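Local coordinates for tetraacyldisaccharide 4'-kinase (Aquifex aeolicus, PDB 4ITM) that transfers the gamma-phosphate of ATP to the 4'-position of a tetraacyldisaccharide 1-phosphate, forming lipid IVA in the lipid A pathway, at the adenosine-5'-triphosphate site. Residues are numbered along the deposited sequence; one frame, centred on the assembly and turned at random.

The adenosine-5'-triphosphate site. Residues 48-53, 56, 103, 187, 206, 240, 279-280, 294-296, 298. With ATP (adenosine-5'-triphosphate), chain B.
Adenine lies against strand 291-300, and the triphosphate reaches the P-loop that leads into helix 51-61; ATP is the phosphate donor of this kinase. Two backbone bonds from Phe296 read the base. Phe296 N gives a hydrogen bond to ATP N1 at 3.0 Å, and Phe296 O takes one from the amino group ATP N6 at 2.7 Å. That amino nitrogen sits above the carbonyl plane, 32° out of it. This paired donor and acceptor pattern suits adenine and would probably discriminate against guanine. Met56, bent at chi3 (70°), brings SD and CE to the C6-N6 end, while Ser53 OG, anti to its own carbonyl carbon, donates to ATP N7 at 2.6 Å. On the ribose, the 2'-hydroxyl O2' is linked to the backbone N of Lys280, a poorly ordered residue, through a water. At the alpha-phosphate, Arg206 NH1 forms a salt bridge to ATP O2A at 3.0 Å and also donates to Ser53 OG at 2.9 Å; both partners lie near the guanidinium plane at its edge, so one nitrogen ties phosphate and base recognition together. An alanine here would remove both bonds and would probably loosen the alpha-phosphate and the orientation of the Ser53 hydroxyl. Gln240, poorly ordered, points NE2 at the other alpha oxygen, O1A. The beta-phosphate oxygen ATP O1B is gripped by Gly50 N at 2.9 Å and by Tyr187 OH, and it sits at the edge of the tyrosine ring, in its plane. At the gamma-phosphate, O2G accepts from both the backbone N and the hydroxyl of Thr52, whose OG1 stands beside its own N (chi1 -55°). A water bonds Ser49 N at 2.8 Å, and the same water O meets ATP O1G of the gamma-phosphate at 2.5 Å.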
loop_
_atom_site.group_PDB
_atom_site.type_symbol
_atom_site.label_atom_id
_atom_site.label_comp_id
_atom_site.label_asym_id
_atom_site.label_seq_id
_atom_site.Cartn_x
_atom_site.Cartn_y
_atom_site.Cartn_z
ATOM N N GLY A 48 0.916 -8.528 -2.478
ATOM C CA GLY A 48 0.822 -7.577 -1.377
ATOM C C GLY A 48 1.685 -7.962 -0.184
ATOM O O GLY A 48 1.844 -9.138 0.127
ATOM N N SER A 49 2.245 -6.969 0.496
ATOM C CA SER A 49 2.977 -7.238 1.725
ATOM C C SER A 49 2.617 -6.229 2.798
ATOM O O SER A 49 3.464 -5.861 3.624
ATOM C CB SER A 49 4.495 -7.238 1.475
ATOM O OG SER A 49 4.868 -8.302 0.611
ATOM N N GLY A 50 1.369 -5.760 2.765
ATOM C CA GLY A 50 0.859 -4.864 3.797
ATOM C C GLY A 50 1.229 -3.398 3.640
ATOM O O GLY A 50 1.222 -2.629 4.615
ATOM N N LYS A 51 1.525 -2.980 2.416
ATOM C CA LYS A 51 1.993 -1.604 2.202
ATOM C C LYS A 51 1.002 -0.485 2.546
ATOM O O LYS A 51 1.384 0.532 3.102
ATOM C CB LYS A 51 2.555 -1.434 0.787
ATOM C CG LYS A 51 2.122 -0.181 0.056
ATOM C CD LYS A 51 1.731 -0.576 -1.351
ATOM C CE LYS A 51 1.344 0.600 -2.196
ATOM N NZ LYS A 51 0.021 1.168 -1.818
ATOM N N THR A 52 -0.261 -0.660 2.207
ATOM C CA THR A 52 -1.238 0.379 2.510
ATOM C C THR A 52 -1.320 0.571 4.022
ATOM O O THR A 52 -1.255 1.689 4.490
ATOM C CB THR A 52 -2.612 0.037 1.932
ATOM O OG1 THR A 52 -2.469 -0.214 0.522
ATOM C CG2 THR A 52 -3.635 1.173 2.197
ATOM N N SER A 53 -1.417 -0.524 4.771
ATOM C CA SER A 53 -1.389 -0.448 6.229
ATOM C C SER A 53 -0.153 0.306 6.728
ATOM O O SER A 53 -0.268 1.216 7.544
ATOM C CB SER A 53 -1.405 -1.843 6.853
ATOM O OG SER A 53 -2.703 -2.406 6.812
ATOM N N MET A 56 -0.283 3.920 6.118
ATOM C CA MET A 56 -1.208 4.538 7.078
ATOM C C MET A 56 -0.505 4.783 8.415
ATOM O O MET A 56 -0.582 5.874 8.990
ATOM C CB MET A 56 -2.467 3.675 7.275
ATOM C CG MET A 56 -3.372 3.619 6.037
ATOM S SD MET A 56 -4.577 2.277 6.065
ATOM C CE MET A 56 -5.706 2.823 7.370
ATOM N N LEU A 103 -7.299 5.473 -3.543
ATOM C CA LEU A 103 -7.682 4.847 -2.289
ATOM C C LEU A 103 -6.804 5.347 -1.148
ATOM O O LEU A 103 -7.291 5.621 -0.047
ATOM C CB LEU A 103 -7.644 3.319 -2.394
ATOM C CG LEU A 103 -7.746 2.549 -1.074
ATOM C CD1 LEU A 103 -9.042 2.882 -0.311
ATOM C CD2 LEU A 103 -7.642 1.056 -1.338
ATOM N N TYR A 187 2.204 -9.606 7.475
ATOM C CA TYR A 187 1.340 -10.782 7.470
ATOM C C TYR A 187 1.497 -11.622 8.752
ATOM O O TYR A 187 1.397 -12.839 8.725
ATOM C CB TYR A 187 1.555 -11.612 6.199
ATOM C CG TYR A 187 0.862 -11.028 4.984
ATOM C CD1 TYR A 187 1.165 -9.741 4.527
ATOM C CD2 TYR A 187 -0.106 -11.756 4.299
ATOM C CE1 TYR A 187 0.514 -9.196 3.416
ATOM C CE2 TYR A 187 -0.756 -11.232 3.189
ATOM C CZ TYR A 187 -0.442 -9.958 2.750
ATOM O OH TYR A 187 -1.093 -9.458 1.650
ATOM N N ARG A 206 -2.278 -5.650 12.561
ATOM C CA ARG A 206 -3.508 -4.912 12.335
ATOM C C ARG A 206 -4.548 -5.368 13.346
ATOM O O ARG A 206 -4.584 -6.539 13.717
ATOM C CB ARG A 206 -4.038 -5.130 10.911
ATOM C CG ARG A 206 -3.501 -4.154 9.865
ATOM C CD ARG A 206 -2.016 -4.388 9.575
ATOM N NE ARG A 206 -1.774 -5.748 9.092
ATOM C CZ ARG A 206 -1.970 -6.146 7.838
ATOM N NH1 ARG A 206 -2.413 -5.293 6.914
ATOM N NH2 ARG A 206 -1.716 -7.400 7.503
ATOM N N GLN A 240 -10.165 -13.701 1.183
ATOM C CA GLN A 240 -9.703 -12.997 2.380
ATOM C C GLN A 240 -10.873 -12.322 3.121
ATOM O O GLN A 240 -11.039 -12.497 4.331
ATOM C CB GLN A 240 -8.632 -11.964 2.012
ATOM C CG GLN A 240 -7.967 -11.262 3.193
ATOM C CD GLN A 240 -6.798 -10.376 2.761
ATOM O OE1 GLN A 240 -6.422 -10.356 1.585
ATOM N NE2 GLN A 240 -6.219 -9.644 3.709
ATOM N N PRO A 279 -12.276 -1.663 0.947
ATOM C CA PRO A 279 -12.020 -0.248 0.649
ATOM C C PRO A 279 -11.753 -0.010 -0.842
ATOM O O PRO A 279 -12.125 1.046 -1.348
ATOM C CB PRO A 279 -10.796 0.064 1.516
ATOM C CG PRO A 279 -10.968 -0.854 2.702
ATOM C CD PRO A 279 -11.474 -2.139 2.089
ATOM N N LYS A 280 -11.170 -0.987 -1.536
ATOM C CA LYS A 280 -10.932 -0.867 -2.974
ATOM C C LYS A 280 -12.233 -0.822 -3.767
ATOM O O LYS A 280 -12.295 -0.214 -4.841
ATOM C CB LYS A 280 -10.040 -2.000 -3.499
ATOM C CG LYS A 280 -8.552 -1.734 -3.380
ATOM C CD LYS A 280 -7.689 -2.804 -4.067
ATOM C CE LYS A 280 -7.912 -4.193 -3.482
ATOM N NZ LYS A 280 -6.949 -5.197 -4.034
ATOM N N LEU A 294 -14.402 -2.191 6.346
ATOM C CA LEU A 294 -13.789 -2.393 7.654
ATOM C C LEU A 294 -12.531 -1.547 7.734
ATOM O O LEU A 294 -11.783 -1.448 6.763
ATOM C CB LEU A 294 -13.410 -3.862 7.854
ATOM C CG LEU A 294 -14.468 -4.948 7.640
ATOM C CD1 LEU A 294 -13.828 -6.320 7.734
ATOM C CD2 LEU A 294 -15.579 -4.815 8.649
ATOM N N ASN A 295 -12.306 -0.946 8.894
ATOM C CA ASN A 295 -11.127 -0.141 9.140
ATOM C C ASN A 295 -10.293 -0.814 10.226
ATOM O O ASN A 295 -10.831 -1.233 11.246
ATOM C CB ASN A 295 -11.547 1.271 9.571
ATOM C CG ASN A 295 -10.362 2.187 9.827
ATOM O OD1 ASN A 295 -9.471 2.336 8.986
ATOM N ND2 ASN A 295 -10.338 2.787 11.001
ATOM N N PHE A 296 -8.985 -0.939 9.995
ATOM C CA PHE A 296 -8.090 -1.582 10.959
ATOM C C PHE A 296 -7.020 -0.615 11.444
ATOM O O PHE A 296 -6.406 0.099 10.639
ATOM C CB PHE A 296 -7.405 -2.808 10.339
ATOM C CG PHE A 296 -8.342 -3.935 10.035
ATOM C CD1 PHE A 296 -9.046 -3.965 8.840
ATOM C CD2 PHE A 296 -8.525 -4.968 10.944
ATOM C CE1 PHE A 296 -9.913 -4.997 8.561
ATOM C CE2 PHE A 296 -9.392 -6.010 10.665
ATOM C CZ PHE A 296 -10.090 -6.021 9.476
ATOM N N VAL A 298 -3.321 0.125 12.715
ATOM C CA VAL A 298 -2.042 -0.481 12.361
ATOM C C VAL A 298 -1.021 -0.209 13.455
ATOM O O VAL A 298 -0.824 0.941 13.847
ATOM C CB VAL A 298 -1.527 0.059 11.030
ATOM C CG1 VAL A 298 -0.232 -0.668 10.612
ATOM C CG2 VAL A 298 -2.602 -0.089 9.974
HETATM P PG ATP B . -1.713 -3.697 -0.302
HETATM O O1G ATP B . -0.502 -4.281 -0.973
HETATM O O2G ATP B . -1.493 -2.435 0.490
HETATM O O3G ATP B . -2.940 -3.637 -1.186
HETATM P PB ATP B . -2.139 -6.347 0.727
HETATM O O1B ATP B . -0.872 -6.954 1.291
HETATM O O2B ATP B . -2.560 -6.742 -0.661
HETATM O O3B ATP B . -2.143 -4.742 0.852
HETATM P PA ATP B . -3.623 -6.318 3.235
HETATM O O1A ATP B . -4.019 -7.662 3.788
HETATM O O2A ATP B . -2.513 -5.563 3.909
HETATM O O3A ATP B . -3.369 -6.694 1.688
HETATM O "O5'" ATP B . -4.941 -5.374 3.183
HETATM C "C5'" ATP B . -5.963 -5.655 2.217
HETATM C "C4'" ATP B . -6.573 -4.384 1.622
HETATM O "O4'" ATP B . -7.313 -3.636 2.598
HETATM C "C3'" ATP B . -5.524 -3.438 1.055
HETATM O "O3'" ATP B . -5.241 -3.757 -0.312
HETATM C "C2'" ATP B . -6.135 -2.055 1.274
HETATM O "O2'" ATP B . -7.059 -1.715 0.236
HETATM C "C1'" ATP B . -7.014 -2.237 2.498
HETATM N N9 ATP B . -6.329 -1.896 3.764
HETATM C C8 ATP B . -5.013 -2.037 4.035
HETATM N N7 ATP B . -4.731 -1.667 5.301
HETATM C C5 ATP B . -5.901 -1.286 5.866
HETATM C C6 ATP B . -6.320 -0.784 7.194
HETATM N N6 ATP B . -5.409 -0.612 8.189
HETATM N N1 ATP B . -7.637 -0.498 7.363
HETATM C C2 ATP B . -8.547 -0.679 6.380
HETATM N N3 ATP B . -8.240 -1.131 5.152
HETATM C C4 ATP B . -6.953 -1.446 4.851
HETATM O O HOH W 1 -1.966 -3.025 3.567
HETATM O O HOH W 2 1.960 -4.382 -0.394
HETATM O O HOH W 3 -9.484 -3.086 -0.400
#